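Local coordinates for GCN5-related N-acetyltransferase (PDB 3G3S), which probably transfers an acetyl group from acetyl-coenzyme A to an amine, although its own substrate is not established, at residues 122-127 / 163-168; 171-176 / 189-194; 115-120 / 205-210; 129-134 / 151-156. All blocks are in the same frame, centred on the assembly; numbering follows the deposited sequence. Where two conformers were deposited one is given.

Interaction 1. Residues 122-127 / 163-168; sequences ESFDMK and CVILHK
Strand 125-127 pairs antiparallel with strand 163-167 at the margin of the mixed sheet, strand 125-128 being one of its two outermost strands in this chain. Asp125 faces Leu166 and Lys127 faces Val164 as hydrogen-bonded pairs, with Met126 opposite Ile165 as the non-hydrogen-bonded pair between them. Leu166 N reaches Asp125 O at 2.7 Å, and Val164 N reaches Lys127 O at 2.8 Å, with reciprocal bonds in both pairs. Between them, Met126 CA points its hydrogen at Val164 O, 3.3 Å away.

On the face that carries Met126 and Ile165, the contact is apolar. Met126, present as selenomethionine, lays its SE atom 3.9 Å from Ile165 CG1, and helix 200-214 packs against the same side chain through Cys204 and Gln207. The long, unbranched, flexible chain of methionine, selenium here replacing sulphur, suits a place between strand and helix. Next to Asp125, Phe124 stacks offset on His167, with ring planes 23° apart and centroids separated by 4.5 Å. CG of His167 stands anti to its backbone N (chi1 -173°), which sets it 3.6 Å from Phe124 CE1, while ND1 is held by the hydroxyl of Tyr195. Ile165 CG2 meets the Phe124 ring obliquely, 3.6 Å from CD1. On the opposite face of the sheet, the aliphatic part of Lys127 crosses Leu166 at about a right angle, CD to CD2 4.0 Å, as befits a long chain at an exposed place. This is the edge pairing expected of the first two strands of a GNAT acetyltransferase core, which are joined through helices.

Interaction 2. Residues 171-176 / 189-194; sequences VVSGAS and VDTRED
Ser173 and Thr191 meet through their hydroxyls, OG and OG1 lying 2.8 Å apart in a hydrogen bond whose donor may be either residue. Ser173 OG stands anti to its backbone N (chi1 -173°) and Thr191 OG1 anti to its carbonyl carbon, which turns both oxygens into the same gap. One step along, Gly174 and Asp190 form a hydrogen-bonded pair, with Gly174 N 2.9 Å from Asp190 O. Beyond it, Ala175 CB touches Val189 CG2 at 4.1 Å. Small side chains suit this face, since helix 200-214 lies on it: Leu200 and Cys204 reach Ser173, and Ala201 reaches Val189 and Thr191.

The strands form an antiparallel beta hairpin whose second arm leads into that helix, the beta-strand-to-helix passage that in GNAT enzymes usually binds the coenzyme pyrophosphate. In the first arm, Val172 and Ser173 both face Ile165, a classic beta bulge.

At the bulge, Arg192 N gives Val172 O an almost straight bond (2.8 Å, 177°). The guanidinium of Arg192 then lies flat against a methyl, with Val172 CG1 4.1 Å above its centre. Asp194 steadies that group side-on: NE meets OD1 at 2.8 Å, and NH2 binds OD2. Farther out, NH1 is bonded to Gln170 and, through a water, to Val171 O.

Interaction 3. Residues 115-120 / 205-210; sequences KLVDDL and AAQLIL
Val117, near the end of helix 110-118, presses against Ala206, Gln207 and Leu210 of helix 200-214 in a small helix-helix contact on one side of the sheet. No hydrogen bond crosses it. One methyl does most of the work: CG2 of Val117 comes within 3.4 Å of Gln207 N and so lies against the main chain of the facing helix. That close approach is possible because Ala206 offers only a CB, 3.8 Å from the same methyl. Leu210 supplies the far wall, its CD1 4.1 Å from Val117 CG2, one turn further along its helix.

The second methyl of Val117 has a different partner. CG1 lies 3.9 Å from NE2 of Gln207, whose CG stands anti to its backbone N (chi1 180°) before the chain bends at chi2 (76°). The bend carries CD back beside Val117, the two side chains crossing at about a right angle. Glutamine suits this partly exposed place, since its aliphatic CB packs on Val117 CG2 while the amide end passes beside CG1. Leu116 adds a further touch, CB to CB of Ala206 at 3.9 Å, and with Ala206 also meets Leu235 of helix 226-235.

On the sheet side, Met126 of strand 125-128 touches both Val117 and Gln207. By its place after the hairpin, helix 200-214 probably corresponds to the helix whose start binds the coenzyme in GNAT relatives; helix 110-118, ahead of the first core strand, packs on it over the sheet face that carries Met126, consistent with the layered alpha/beta GNAT fold.

Interaction 4. Residues 129-134 / 151-156; sequences IDRNLY and IDVEQF
The Tyr134 ring has Val153 over one face: CA of Val153 lies 3.7 Å from the ring centroid and 13° off its normal, a CH-pi contact. The Phe156 ring meets Tyr134 obliquely, with planes 44° apart, and CE2 of Tyr134 touches Phe156 CB at 3.8 Å. Farther along the Phe156 ring, Ile129 CG2 approaches obliquely, 3.6 Å from CE2. A third flat group, the Arg131 guanidinium, has CG2 of Val153 over a face and the carboxylate of Glu154 at its edge. The two form a salt bridge, NH1 of Arg131 giving Glu154 OE2 a nearly straight bond of 3.0 Å from above the carboxylate plane and NH2 adding a weak one to OE1; opposite charges suit this exposed pair.

The contact joins the starts of helices 131-139 and 153-159, which in the GNAT fold connect the first two strands of the core along the chain and commonly border the substrate side. Tyr134, with CG anti to its backbone N (chi1 170°), reaches across one helix start to the other. Aspartate suits both N-cap positions: Asp130 OD1 accepts from Leu133 N at 3.0 Å, and Asp152 OD1 from Gln155 N at 2.8 Å. Val147 touches Tyr134 and Phe156.

How the interactions relate
Interactions 1 and 2 belong to one sheet, with centres 10 Å apart: strand 162-167 of interaction 1 neighbours strand 170-181 of interaction 2, and Ile165 N lies 2.8 Å from Ser173 O, a probable hydrogen bond. Interaction 3 lies on one face, about 12 Å from interaction 1 centre to centre, Met126 CE reaching Val117 CG1 at 3.5 Å; it also meets interaction 2 where Leu208 touches Ala175. Interaction 4 packs against the other face, where Leu133 CD1 meets Val164 CG2 at 3.7 Å; its nearest atoms to interaction 3 are about 8 Å away. A cacodylate ion, probably from the crystallisation liquor, lies about 4 Å from the Val189 side chain of interaction 2.

Interaction 1. Residues 122-127 / 163-168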
# COMPACT_ATOMS: atom_id res chain seq x y z
N GLU A 122 -39.20 -2.33 13.56
CA GLU A 122 -38.90 -1.54 14.79
C GLU A 122 -38.42 -2.41 15.96
O GLU A 122 -37.72 -1.91 16.85
CB GLU A 122 -40.11 -0.69 15.21
N SER A 123 -38.82 -3.69 15.94
CA SER A 123 -38.41 -4.68 16.93
C SER A 123 -36.90 -4.91 16.94
O SER A 123 -36.31 -5.24 17.99
CB SER A 123 -39.11 -6.01 16.61
OG SER A 123 -38.70 -7.02 17.50
N PHE A 124 -36.28 -4.74 15.78
CA PHE A 124 -34.84 -4.90 15.62
C PHE A 124 -34.13 -3.56 15.74
O PHE A 124 -34.69 -2.50 15.46
CB PHE A 124 -34.56 -5.58 14.29
CG PHE A 124 -35.16 -6.94 14.20
CD1 PHE A 124 -34.46 -8.04 14.61
CD2 PHE A 124 -36.45 -7.11 13.77
CE1 PHE A 124 -35.02 -9.30 14.56
CE2 PHE A 124 -37.02 -8.38 13.71
CZ PHE A 124 -36.29 -9.47 14.10
N ASP A 125 -32.89 -3.62 16.21
CA ASP A 125 -32.06 -2.46 16.39
C ASP A 125 -30.77 -2.74 15.66
O ASP A 125 -30.08 -3.71 15.98
CB ASP A 125 -31.75 -2.23 17.88
CG ASP A 125 -32.78 -1.35 18.57
OD1 ASP A 125 -32.74 -0.12 18.37
OD2 ASP A 125 -33.59 -1.89 19.35
N MSE A 126 -30.44 -1.89 14.70
CA MSE A 126 -29.20 -2.01 13.95
C MSE A 126 -28.21 -1.03 14.51
O MSE A 126 -28.55 0.11 14.74
CB MSE A 126 -29.39 -1.77 12.48
CG MSE A 126 -28.06 -1.96 11.73
SE MSE A 126 -28.41 -2.80 10.19
CE MSE A 126 -29.67 -1.47 9.34
N LYS A 127 -26.98 -1.49 14.69
CA LYS A 127 -25.94 -0.71 15.31
C LYS A 127 -24.59 -0.99 14.70
O LYS A 127 -24.33 -2.12 14.33
CB LYS A 127 -25.83 -1.12 16.78
CG LYS A 127 -26.96 -0.70 17.69
CD LYS A 127 -26.66 -1.09 19.14
CE LYS A 127 -27.21 -0.05 20.11
NZ LYS A 127 -27.05 -0.40 21.54
N CYS A 163 -21.49 -3.81 11.25
CA CYS A 163 -22.71 -3.53 11.97
C CYS A 163 -23.51 -4.82 12.24
O CYS A 163 -23.40 -5.82 11.54
CB CYS A 163 -23.54 -2.49 11.24
SG CYS A 163 -24.23 -3.04 9.80
N VAL A 164 -24.32 -4.74 13.29
CA VAL A 164 -25.09 -5.85 13.80
C VAL A 164 -26.54 -5.47 14.05
O VAL A 164 -26.86 -4.30 14.21
CB VAL A 164 -24.49 -6.36 15.13
CG1 VAL A 164 -23.16 -6.94 14.87
CG2 VAL A 164 -24.38 -5.24 16.15
N ILE A 165 -27.39 -6.48 14.04
CA ILE A 165 -28.81 -6.34 14.32
C ILE A 165 -29.05 -7.03 15.67
O ILE A 165 -28.57 -8.14 15.91
CB ILE A 165 -29.67 -6.91 13.20
CG1 ILE A 165 -29.73 -5.94 12.02
CG2 ILE A 165 -31.11 -7.17 13.70
CD1 ILE A 165 -30.28 -6.54 10.73
N LEU A 166 -29.73 -6.33 16.57
CA LEU A 166 -30.05 -6.87 17.87
C LEU A 166 -31.55 -7.13 18.00
O LEU A 166 -32.36 -6.44 17.41
CB LEU A 166 -29.63 -5.91 18.98
CG LEU A 166 -28.20 -5.75 19.47
CD1 LEU A 166 -27.24 -5.58 18.32
CD2 LEU A 166 -28.16 -4.56 20.39
N HIS A 167 -31.91 -8.13 18.78
CA HIS A 167 -33.32 -8.40 19.05
C HIS A 167 -33.41 -8.95 20.44
O HIS A 167 -32.67 -9.85 20.78
CB HIS A 167 -33.85 -9.40 18.06
CG HIS A 167 -35.32 -9.61 18.15
ND1 HIS A 167 -35.88 -10.79 18.57
CD2 HIS A 167 -36.36 -8.78 17.88
CE1 HIS A 167 -37.20 -10.69 18.54
NE2 HIS A 167 -37.51 -9.47 18.12
N LYS A 168 -34.28 -8.38 21.27
CA LYS A 168 -34.39 -8.80 22.69
C LYS A 168 -33.03 -8.74 23.38
O LYS A 168 -32.71 -9.59 24.21
CB LYS A 168 -34.96 -10.22 22.82
CG LYS A 168 -36.30 -10.45 22.12
CD LYS A 168 -37.37 -9.48 22.59
CE LYS A 168 -38.77 -10.00 22.31
NZ LYS A 168 -39.16 -11.17 23.19
O HOH W 1 -36.14 -6.46 20.52

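Interaction 2. Residues 171-176 / 189-194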
# COMPACT_ATOMS: atom_id res chain seq x y z
N VAL A 171 -27.44 -10.13 19.81
CA VAL A 171 -26.97 -9.97 18.46
C VAL A 171 -27.51 -11.18 17.73
O VAL A 171 -27.24 -12.32 18.13
CB VAL A 171 -25.44 -9.92 18.36
CG1 VAL A 171 -24.98 -10.02 16.90
CG2 VAL A 171 -24.93 -8.65 19.05
N VAL A 172 -28.29 -10.92 16.68
CA VAL A 172 -28.89 -11.99 15.87
C VAL A 172 -28.44 -12.00 14.40
O VAL A 172 -28.73 -12.96 13.69
CB VAL A 172 -30.42 -11.96 15.99
CG1 VAL A 172 -30.84 -12.12 17.45
CG2 VAL A 172 -30.99 -10.67 15.40
N SER A 173 -27.78 -10.94 13.93
CA SER A 173 -27.29 -10.89 12.57
C SER A 173 -26.25 -9.79 12.49
O SER A 173 -26.20 -8.90 13.36
CB SER A 173 -28.44 -10.64 11.56
OG SER A 173 -27.94 -10.77 10.24
N GLY A 174 -25.41 -9.85 11.45
CA GLY A 174 -24.36 -8.86 11.28
C GLY A 174 -23.68 -8.95 9.93
O GLY A 174 -23.68 -10.02 9.26
N ALA A 175 -23.16 -7.80 9.51
CA ALA A 175 -22.42 -7.67 8.26
C ALA A 175 -21.18 -6.89 8.64
O ALA A 175 -21.28 -5.79 9.17
CB ALA A 175 -23.20 -6.92 7.22
N SER A 176 -20.01 -7.46 8.41
CA SER A 176 -18.77 -6.83 8.87
C SER A 176 -17.59 -7.15 7.99
O SER A 176 -17.68 -7.93 7.05
CB SER A 176 -18.48 -7.26 10.33
OG SER A 176 -17.32 -6.65 10.87
N VAL A 189 -21.11 -11.78 6.13
CA VAL A 189 -22.46 -11.63 6.61
C VAL A 189 -22.85 -12.93 7.32
O VAL A 189 -22.59 -14.04 6.81
CB VAL A 189 -23.46 -11.35 5.48
CG1 VAL A 189 -24.83 -11.16 6.05
CG2 VAL A 189 -23.04 -10.11 4.70
N ASP A 190 -23.48 -12.80 8.49
CA ASP A 190 -23.93 -13.96 9.27
C ASP A 190 -25.26 -13.67 9.98
O ASP A 190 -25.48 -12.54 10.43
CB ASP A 190 -22.89 -14.27 10.34
CG ASP A 190 -21.59 -14.84 9.78
OD1 ASP A 190 -21.64 -15.95 9.21
OD2 ASP A 190 -20.51 -14.23 9.98
N THR A 191 -26.14 -14.67 10.06
CA THR A 191 -27.38 -14.57 10.79
C THR A 191 -27.54 -15.78 11.68
O THR A 191 -27.29 -16.90 11.26
CB THR A 191 -28.55 -14.47 9.85
OG1 THR A 191 -28.35 -13.31 9.04
CG2 THR A 191 -29.88 -14.35 10.62
N ARG A 192 -27.99 -15.57 12.92
CA ARG A 192 -28.14 -16.67 13.84
C ARG A 192 -29.25 -17.60 13.31
O ARG A 192 -30.24 -17.14 12.76
CB ARG A 192 -28.38 -16.13 15.24
CG ARG A 192 -27.96 -17.11 16.28
CD ARG A 192 -28.11 -16.55 17.64
NE ARG A 192 -29.50 -16.36 18.05
CZ ARG A 192 -29.85 -15.78 19.19
NH1 ARG A 192 -28.93 -15.26 19.97
NH2 ARG A 192 -31.13 -15.65 19.52
N GLU A 193 -29.04 -18.91 13.43
CA GLU A 193 -29.95 -19.92 12.81
C GLU A 193 -31.43 -19.66 13.05
O GLU A 193 -32.25 -19.68 12.12
CB GLU A 193 -29.59 -21.32 13.30
N ASP A 194 -31.76 -19.34 14.30
CA ASP A 194 -33.14 -19.09 14.70
C ASP A 194 -33.74 -17.81 14.14
O ASP A 194 -34.94 -17.62 14.24
CB ASP A 194 -33.30 -19.15 16.23
CG ASP A 194 -32.41 -18.18 16.97
OD1 ASP A 194 -31.28 -17.86 16.50
OD2 ASP A 194 -32.83 -17.75 18.06
O HOH W 2 -26.00 -14.29 19.39

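Interaction 3. Residues 115-120 / 205-210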
# COMPACT_ATOMS: atom_id res chain seq x y z
N LYS A 115 -33.55 1.76 1.26
CA LYS A 115 -34.87 1.16 1.50
C LYS A 115 -34.77 -0.15 2.28
O LYS A 115 -35.56 -0.39 3.18
CB LYS A 115 -35.64 0.91 0.21
CG LYS A 115 -37.05 0.35 0.45
N LEU A 116 -33.79 -0.98 1.93
CA LEU A 116 -33.58 -2.24 2.63
C LEU A 116 -33.25 -1.98 4.09
O LEU A 116 -33.72 -2.68 4.99
CB LEU A 116 -32.45 -3.05 1.97
CG LEU A 116 -32.66 -3.52 0.53
CD1 LEU A 116 -31.42 -4.21 -0.02
CD2 LEU A 116 -33.89 -4.44 0.41
N VAL A 117 -32.43 -0.96 4.34
CA VAL A 117 -32.08 -0.59 5.72
C VAL A 117 -33.34 -0.12 6.45
O VAL A 117 -33.65 -0.59 7.54
CB VAL A 117 -30.97 0.49 5.76
CG1 VAL A 117 -30.81 1.07 7.15
CG2 VAL A 117 -29.64 -0.11 5.24
N ASP A 118 -34.08 0.77 5.80
CA ASP A 118 -35.33 1.32 6.33
C ASP A 118 -36.39 0.26 6.64
O ASP A 118 -37.11 0.37 7.63
CB ASP A 118 -35.89 2.37 5.35
CG ASP A 118 -35.03 3.63 5.27
OD1 ASP A 118 -34.19 3.89 6.15
OD2 ASP A 118 -35.21 4.40 4.30
N ASP A 119 -36.44 -0.79 5.82
CA ASP A 119 -37.41 -1.87 6.02
C ASP A 119 -37.15 -2.79 7.22
O ASP A 119 -37.90 -3.76 7.44
CB ASP A 119 -37.50 -2.75 4.75
CG ASP A 119 -38.09 -2.01 3.56
OD1 ASP A 119 -38.67 -0.90 3.71
OD2 ASP A 119 -37.95 -2.58 2.45
N LEU A 120 -36.09 -2.53 7.98
CA LEU A 120 -35.82 -3.31 9.18
C LEU A 120 -36.94 -3.00 10.18
O LEU A 120 -37.14 -1.82 10.52
CB LEU A 120 -34.47 -2.95 9.78
CG LEU A 120 -34.03 -3.85 10.92
CD1 LEU A 120 -33.65 -5.23 10.37
CD2 LEU A 120 -32.88 -3.23 11.69
N ALA A 205 -26.25 -5.88 5.47
CA ALA A 205 -25.36 -5.82 4.33
C ALA A 205 -25.57 -4.49 3.65
O ALA A 205 -24.62 -3.78 3.36
CB ALA A 205 -25.62 -6.94 3.38
N ALA A 206 -26.84 -4.12 3.47
CA ALA A 206 -27.13 -2.83 2.82
C ALA A 206 -26.51 -1.69 3.61
O ALA A 206 -25.85 -0.84 3.03
CB ALA A 206 -28.66 -2.63 2.64
N GLN A 207 -26.69 -1.70 4.92
CA GLN A 207 -26.13 -0.65 5.79
C GLN A 207 -24.62 -0.58 5.72
O GLN A 207 -24.04 0.50 5.64
CB GLN A 207 -26.53 -0.92 7.23
CG GLN A 207 -26.05 0.07 8.32
CD GLN A 207 -26.83 1.36 8.31
OE1 GLN A 207 -26.72 2.16 7.39
NE2 GLN A 207 -27.61 1.58 9.36
N LEU A 208 -23.98 -1.74 5.79
CA LEU A 208 -22.52 -1.80 5.71
C LEU A 208 -22.01 -1.21 4.38
O LEU A 208 -21.07 -0.41 4.39
CB LEU A 208 -22.02 -3.24 5.87
CG LEU A 208 -20.50 -3.45 5.79
CD1 LEU A 208 -19.79 -2.57 6.79
CD2 LEU A 208 -20.14 -4.92 5.98
N ILE A 209 -22.62 -1.62 3.27
CA ILE A 209 -22.26 -1.13 1.93
C ILE A 209 -22.36 0.39 1.95
O ILE A 209 -21.42 1.08 1.61
CB ILE A 209 -23.18 -1.74 0.84
CG1 ILE A 209 -22.87 -3.23 0.67
CG2 ILE A 209 -23.02 -0.98 -0.54
CD1 ILE A 209 -23.85 -4.05 -0.16
N LEU A 210 -23.50 0.91 2.41
CA LEU A 210 -23.70 2.36 2.51
C LEU A 210 -22.64 3.05 3.38
O LEU A 210 -22.15 4.13 3.03
CB LEU A 210 -25.11 2.67 3.04
CG LEU A 210 -26.25 2.46 2.06
CD1 LEU A 210 -27.59 2.53 2.80
CD2 LEU A 210 -26.22 3.50 0.93

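Interaction 4. Residues 129-134 / 151-156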
# COMPACT_ATOMS: atom_id res chain seq x y z
N ILE A 129 -20.71 -1.82 14.96
CA ILE A 129 -19.95 -2.58 15.93
C ILE A 129 -18.99 -1.65 16.61
O ILE A 129 -18.23 -0.96 15.93
CB ILE A 129 -19.17 -3.75 15.27
CG1 ILE A 129 -20.13 -4.80 14.70
CG2 ILE A 129 -18.23 -4.39 16.28
CD1 ILE A 129 -19.46 -5.80 13.72
N ASP A 130 -19.06 -1.59 17.94
CA ASP A 130 -18.19 -0.77 18.77
C ASP A 130 -17.39 -1.72 19.66
O ASP A 130 -17.44 -2.92 19.47
CB ASP A 130 -19.01 0.27 19.58
CG ASP A 130 -20.07 -0.38 20.47
OD1 ASP A 130 -20.08 -1.62 20.58
OD2 ASP A 130 -20.91 0.35 21.04
N ARG A 131 -16.68 -1.19 20.64
CA ARG A 131 -15.83 -1.97 21.52
C ARG A 131 -16.58 -3.10 22.24
O ARG A 131 -16.07 -4.22 22.35
CB ARG A 131 -15.16 -1.00 22.49
CG ARG A 131 -14.18 -1.57 23.50
CD ARG A 131 -13.50 -0.43 24.28
NE ARG A 131 -12.74 0.46 23.39
CZ ARG A 131 -11.47 0.29 23.01
NH1 ARG A 131 -10.75 -0.74 23.48
NH2 ARG A 131 -10.91 1.16 22.17
N ASN A 132 -17.78 -2.81 22.73
CA ASN A 132 -18.56 -3.82 23.46
C ASN A 132 -19.17 -4.89 22.55
O ASN A 132 -19.17 -6.06 22.91
CB ASN A 132 -19.63 -3.16 24.35
CG ASN A 132 -19.04 -2.51 25.60
OD1 ASN A 132 -17.82 -2.43 25.76
ND2 ASN A 132 -19.91 -2.07 26.49
N LEU A 133 -19.69 -4.48 21.40
CA LEU A 133 -20.24 -5.44 20.43
C LEU A 133 -19.16 -6.31 19.83
O LEU A 133 -19.43 -7.46 19.53
CB LEU A 133 -21.04 -4.72 19.37
CG LEU A 133 -22.34 -4.16 19.95
CD1 LEU A 133 -23.02 -3.24 18.97
CD2 LEU A 133 -23.25 -5.29 20.37
N TYR A 134 -17.97 -5.75 19.64
CA TYR A 134 -16.82 -6.56 19.22
C TYR A 134 -16.74 -7.80 20.12
O TYR A 134 -16.75 -8.94 19.65
CB TYR A 134 -15.53 -5.73 19.30
CG TYR A 134 -14.23 -6.51 19.12
CD1 TYR A 134 -13.60 -7.07 20.22
CD2 TYR A 134 -13.63 -6.65 17.87
CE1 TYR A 134 -12.43 -7.78 20.09
CE2 TYR A 134 -12.45 -7.38 17.72
CZ TYR A 134 -11.86 -7.92 18.84
OH TYR A 134 -10.69 -8.65 18.75
N ILE A 151 -6.46 -8.58 15.04
CA ILE A 151 -5.61 -8.96 16.18
C ILE A 151 -6.25 -8.64 17.52
O ILE A 151 -6.06 -9.37 18.46
CB ILE A 151 -4.21 -8.29 16.14
CG1 ILE A 151 -3.44 -8.66 14.85
CG2 ILE A 151 -3.43 -8.68 17.38
CD1 ILE A 151 -3.49 -10.16 14.41
N ASP A 152 -6.98 -7.54 17.59
CA ASP A 152 -7.68 -7.12 18.80
C ASP A 152 -8.70 -6.06 18.44
O ASP A 152 -8.78 -5.65 17.28
CB ASP A 152 -6.70 -6.59 19.84
CG ASP A 152 -5.83 -5.45 19.33
OD1 ASP A 152 -6.16 -4.81 18.32
OD2 ASP A 152 -4.80 -5.18 19.98
N VAL A 153 -9.46 -5.61 19.43
CA VAL A 153 -10.49 -4.58 19.24
C VAL A 153 -9.95 -3.27 18.63
O VAL A 153 -10.61 -2.61 17.82
CB VAL A 153 -11.23 -4.32 20.58
CG1 VAL A 153 -10.27 -3.78 21.63
CG2 VAL A 153 -12.42 -3.38 20.38
N GLU A 154 -8.73 -2.93 19.02
CA GLU A 154 -8.07 -1.73 18.58
C GLU A 154 -7.83 -1.80 17.07
O GLU A 154 -8.15 -0.85 16.34
CB GLU A 154 -6.72 -1.58 19.31
CG GLU A 154 -6.79 -1.72 20.86
CD GLU A 154 -7.60 -0.64 21.50
OE1 GLU A 154 -8.00 0.30 20.78
OE2 GLU A 154 -7.81 -0.70 22.73
N GLN A 155 -7.27 -2.91 16.60
CA GLN A 155 -7.09 -3.09 15.17
C GLN A 155 -8.45 -3.14 14.45
O GLN A 155 -8.63 -2.50 13.40
CB GLN A 155 -6.30 -4.36 14.91
CG GLN A 155 -5.69 -4.38 13.52
CD GLN A 155 -5.06 -5.69 13.14
OE1 GLN A 155 -5.67 -6.76 13.29
NE2 GLN A 155 -3.88 -5.62 12.57
N PHE A 156 -9.43 -3.85 15.01
CA PHE A 156 -10.73 -3.90 14.35
C PHE A 156 -11.32 -2.51 14.21
O PHE A 156 -11.77 -2.15 13.14
CB PHE A 156 -11.75 -4.77 15.07
CG PHE A 156 -13.09 -4.74 14.41
CD1 PHE A 156 -13.33 -5.51 13.29
CD2 PHE A 156 -14.09 -3.89 14.88
CE1 PHE A 156 -14.54 -5.47 12.63
CE2 PHE A 156 -15.33 -3.84 14.23
CZ PHE A 156 -15.54 -4.62 13.08